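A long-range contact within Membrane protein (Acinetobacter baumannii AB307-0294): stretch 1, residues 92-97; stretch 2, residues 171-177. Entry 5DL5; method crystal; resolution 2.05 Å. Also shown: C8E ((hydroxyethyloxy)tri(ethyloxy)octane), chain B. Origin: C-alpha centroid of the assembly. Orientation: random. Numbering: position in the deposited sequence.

Stretch 1 92-97: NQMIPK
Stretch 2 171-177: QMSDQIN

The residues that touch lie at least 78 positions apart in sequence, and neither loop offers a paired strand edge to the other. Stretch 1 opens with two residues of positive phi, Asn92 (65/34) and Gln93 (58/30), passes through Met94 (-91/-37), and then extends through Ile95 (-143/129), Pro96 (-57/151) and Lys97 (-127/141). Stretch 2 leaves a strand at Gln171 and folds into a type I beta turn from Met172 to Gln175, with Ser173 (-56/-29) and Asp174 (-107/24) at its corners; Gln175 N closes it by donating to Met172 O at 3.1 Å. Register is set by Pro96 and Asp174, whose CA atoms lie 4.4 Å apart.

No direct hydrogen bond crosses the contact, which buries 310 Å² in total. The backbones instead meet through a CA-H...O contact, Pro96 CA to Asp174 O at 3.3 Å with an angle of 132° at the hydrogen. The same carbonyl accepts from a water at 2.6 Å from Asp174 O, and that water accepts from Lys97 N at 3.1 Å, so one turn carbonyl serves two successive residues of the extended segment.

Asp174 is the hub. Its CB points sideways and chi1 is p (66°), with chi2 at -21°; this sets OD2 3.6 Å from Gln93 CA. Two waters extend the link: one donates to Asp174 OD2 (3.3 Å) and accepts from Gln93 N (2.8 Å), the other donates to Asp174 OD2 (2.5 Å) and accepts from Gln93 NE2 (3.1 Å). Both the backbone N and the side-chain NE2 of Gln93 are thus linked to Asp174 OD2 by water, while Gln93 CA and CG pack directly against that oxygen, at 3.6 and 3.8 Å. The other oxygen is held within the turn by a weak hydrogen bond, Gln175 NE2 to Asp174 OD1 at 3.2 Å, with Gln175 in m, m and its CB pointing away from stretch 1.

Gln93 folds back with chi1 m (-62°), chi2 p (73°) and chi3 44°, placing its CG 3.6 Å from Met172 CE. The CA-to-CB bond of Met172 points toward stretch 1, with chi1 off-well at -117° and both later angles m; its SD also receives a weak hydrogen bond from Ser173 N at 3.3 Å. At the exposed end, Ile176 starts sideways, but its m, m rotamer brings CD1 within 3.8 Å of Pro96 CG, on a C-gamma exo ring.

Beside the contact, Asn92 N donates to the detergent C8E O9 at 3.0 Å (167°). The rule to read is a carboxylate joined to Gln93 by two waters, with a separate apolar contact between Pro96 and Ile176.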

# COMPACT_ATOMS: atom_id res chain seq x y z
N ASN A 92 -13.26 0.79 -6.92
CA ASN A 92 -11.85 0.55 -6.77
C ASN A 92 -11.26 1.55 -5.83
O ASN A 92 -10.18 1.96 -6.01
CB ASN A 92 -11.14 0.50 -8.12
CG ASN A 92 -11.84 -0.40 -9.09
OD1 ASN A 92 -12.07 -1.69 -8.86
ND2 ASN A 92 -12.31 0.19 -10.10
N GLN A 93 -12.04 1.97 -4.84
CA GLN A 93 -11.60 2.89 -3.84
C GLN A 93 -11.09 4.24 -4.32
O GLN A 93 -10.29 4.86 -3.63
CB GLN A 93 -10.56 2.18 -2.90
CG GLN A 93 -11.16 1.02 -2.20
CD GLN A 93 -11.44 -0.23 -3.05
OE1 GLN A 93 -10.62 -0.73 -3.90
NE2 GLN A 93 -12.66 -0.71 -2.86
N MET A 94 -11.63 4.72 -5.45
CA MET A 94 -11.26 6.01 -6.07
C MET A 94 -12.13 7.19 -5.58
O MET A 94 -11.59 8.28 -5.33
CB MET A 94 -11.42 5.90 -7.57
CG MET A 94 -10.38 5.05 -8.25
SD MET A 94 -8.72 5.87 -8.36
CE MET A 94 -8.95 7.04 -9.69
N ILE A 95 -13.42 6.94 -5.36
CA ILE A 95 -14.40 8.00 -5.11
C ILE A 95 -15.41 7.53 -4.08
O ILE A 95 -16.02 6.49 -4.29
CB ILE A 95 -15.13 8.42 -6.44
CG1 ILE A 95 -14.09 8.98 -7.43
CG2 ILE A 95 -16.12 9.49 -6.15
CD1 ILE A 95 -14.72 9.16 -8.84
N PRO A 96 -15.65 8.32 -3.03
CA PRO A 96 -16.75 7.97 -2.12
C PRO A 96 -18.09 7.86 -2.84
O PRO A 96 -18.34 8.67 -3.75
CB PRO A 96 -16.82 9.14 -1.15
CG PRO A 96 -15.46 9.80 -1.23
CD PRO A 96 -14.93 9.56 -2.62
N LYS A 97 -18.96 7.01 -2.31
CA LYS A 97 -20.25 6.70 -2.90
C LYS A 97 -21.35 6.91 -1.86
O LYS A 97 -21.11 6.78 -0.64
CB LYS A 97 -20.27 5.26 -3.49
CG LYS A 97 -19.51 5.18 -4.81
CD LYS A 97 -19.75 3.92 -5.62
CE LYS A 97 -18.71 2.89 -5.28
NZ LYS A 97 -18.80 1.77 -6.21
N GLN A 171 -9.34 5.72 8.30
CA GLN A 171 -10.20 6.41 7.31
C GLN A 171 -9.64 6.15 5.88
O GLN A 171 -8.64 6.75 5.48
CB GLN A 171 -10.22 7.96 7.57
CG GLN A 171 -11.22 8.65 6.59
CD GLN A 171 -11.46 10.18 6.82
OE1 GLN A 171 -10.70 10.84 7.43
NE2 GLN A 171 -12.45 10.70 6.27
N MET A 172 -10.29 5.24 5.16
CA MET A 172 -9.79 4.84 3.86
C MET A 172 -10.09 5.94 2.82
O MET A 172 -10.89 6.87 3.07
CB MET A 172 -10.44 3.52 3.39
CG MET A 172 -9.40 2.42 3.22
SD MET A 172 -8.20 2.80 1.94
CE MET A 172 -9.22 2.54 0.46
N SER A 173 -9.37 5.83 1.72
CA SER A 173 -9.37 6.90 0.71
C SER A 173 -10.72 7.30 0.14
O SER A 173 -10.92 8.44 -0.21
CB SER A 173 -8.48 6.38 -0.46
OG SER A 173 -7.19 6.10 0.09
N ASP A 174 -11.66 6.36 0.10
CA ASP A 174 -12.98 6.57 -0.46
C ASP A 174 -14.08 6.67 0.58
O ASP A 174 -15.28 6.33 0.28
CB ASP A 174 -13.29 5.40 -1.43
CG ASP A 174 -13.42 4.03 -0.73
OD1 ASP A 174 -12.91 3.83 0.41
OD2 ASP A 174 -14.11 3.15 -1.29
N GLN A 175 -13.69 7.05 1.80
CA GLN A 175 -14.61 7.18 2.87
C GLN A 175 -14.56 8.64 3.40
O GLN A 175 -13.47 9.20 3.59
CB GLN A 175 -14.26 6.19 4.03
CG GLN A 175 -14.12 4.72 3.59
CD GLN A 175 -15.46 4.13 3.24
OE1 GLN A 175 -16.43 4.46 3.86
NE2 GLN A 175 -15.51 3.31 2.19
N ILE A 176 -15.76 9.16 3.70
CA ILE A 176 -15.98 10.51 4.37
C ILE A 176 -15.96 10.45 5.92
O ILE A 176 -15.51 11.37 6.57
CB ILE A 176 -17.40 11.05 3.97
CG1 ILE A 176 -17.53 11.13 2.46
CG2 ILE A 176 -17.78 12.34 4.69
CD1 ILE A 176 -16.37 11.83 1.84
N ASN A 177 -16.48 9.36 6.48
CA ASN A 177 -16.50 9.14 7.95
C ASN A 177 -15.09 8.98 8.37
O ASN A 177 -14.27 8.39 7.60
CB ASN A 177 -17.26 7.84 8.19
CG ASN A 177 -17.64 7.61 9.66
OD1 ASN A 177 -16.84 7.16 10.53
ND2 ASN A 177 -18.93 7.89 9.94
C6 C8E B . -16.94 -0.40 -2.91
C7 C8E B . -16.37 -0.06 -4.32
C8 C8E B . -16.51 -1.16 -5.40
O9 C8E B . -15.40 -1.24 -6.36
C10 C8E B . -14.86 -2.56 -6.27
C11 C8E B . -13.83 -2.64 -5.13
O12 C8E B . -12.94 -3.72 -5.31
C13 C8E B . -12.10 -3.70 -6.47
C14 C8E B . -10.76 -3.11 -6.14
O15 C8E B . -9.64 -3.89 -6.56
C16 C8E B . -9.55 -5.26 -6.12
C17 C8E B . -8.05 -5.51 -5.97
O18 C8E B . -7.40 -4.62 -6.93
C19 C8E B . -6.16 -4.06 -6.49
C20 C8E B . -5.54 -3.28 -7.64
O21 C8E B . -4.16 -2.85 -7.50
O HOH W 1 -14.77 2.15 -4.33
O HOH W 2 -14.52 0.70 -0.85
O HOH W 3 -17.71 5.46 0.04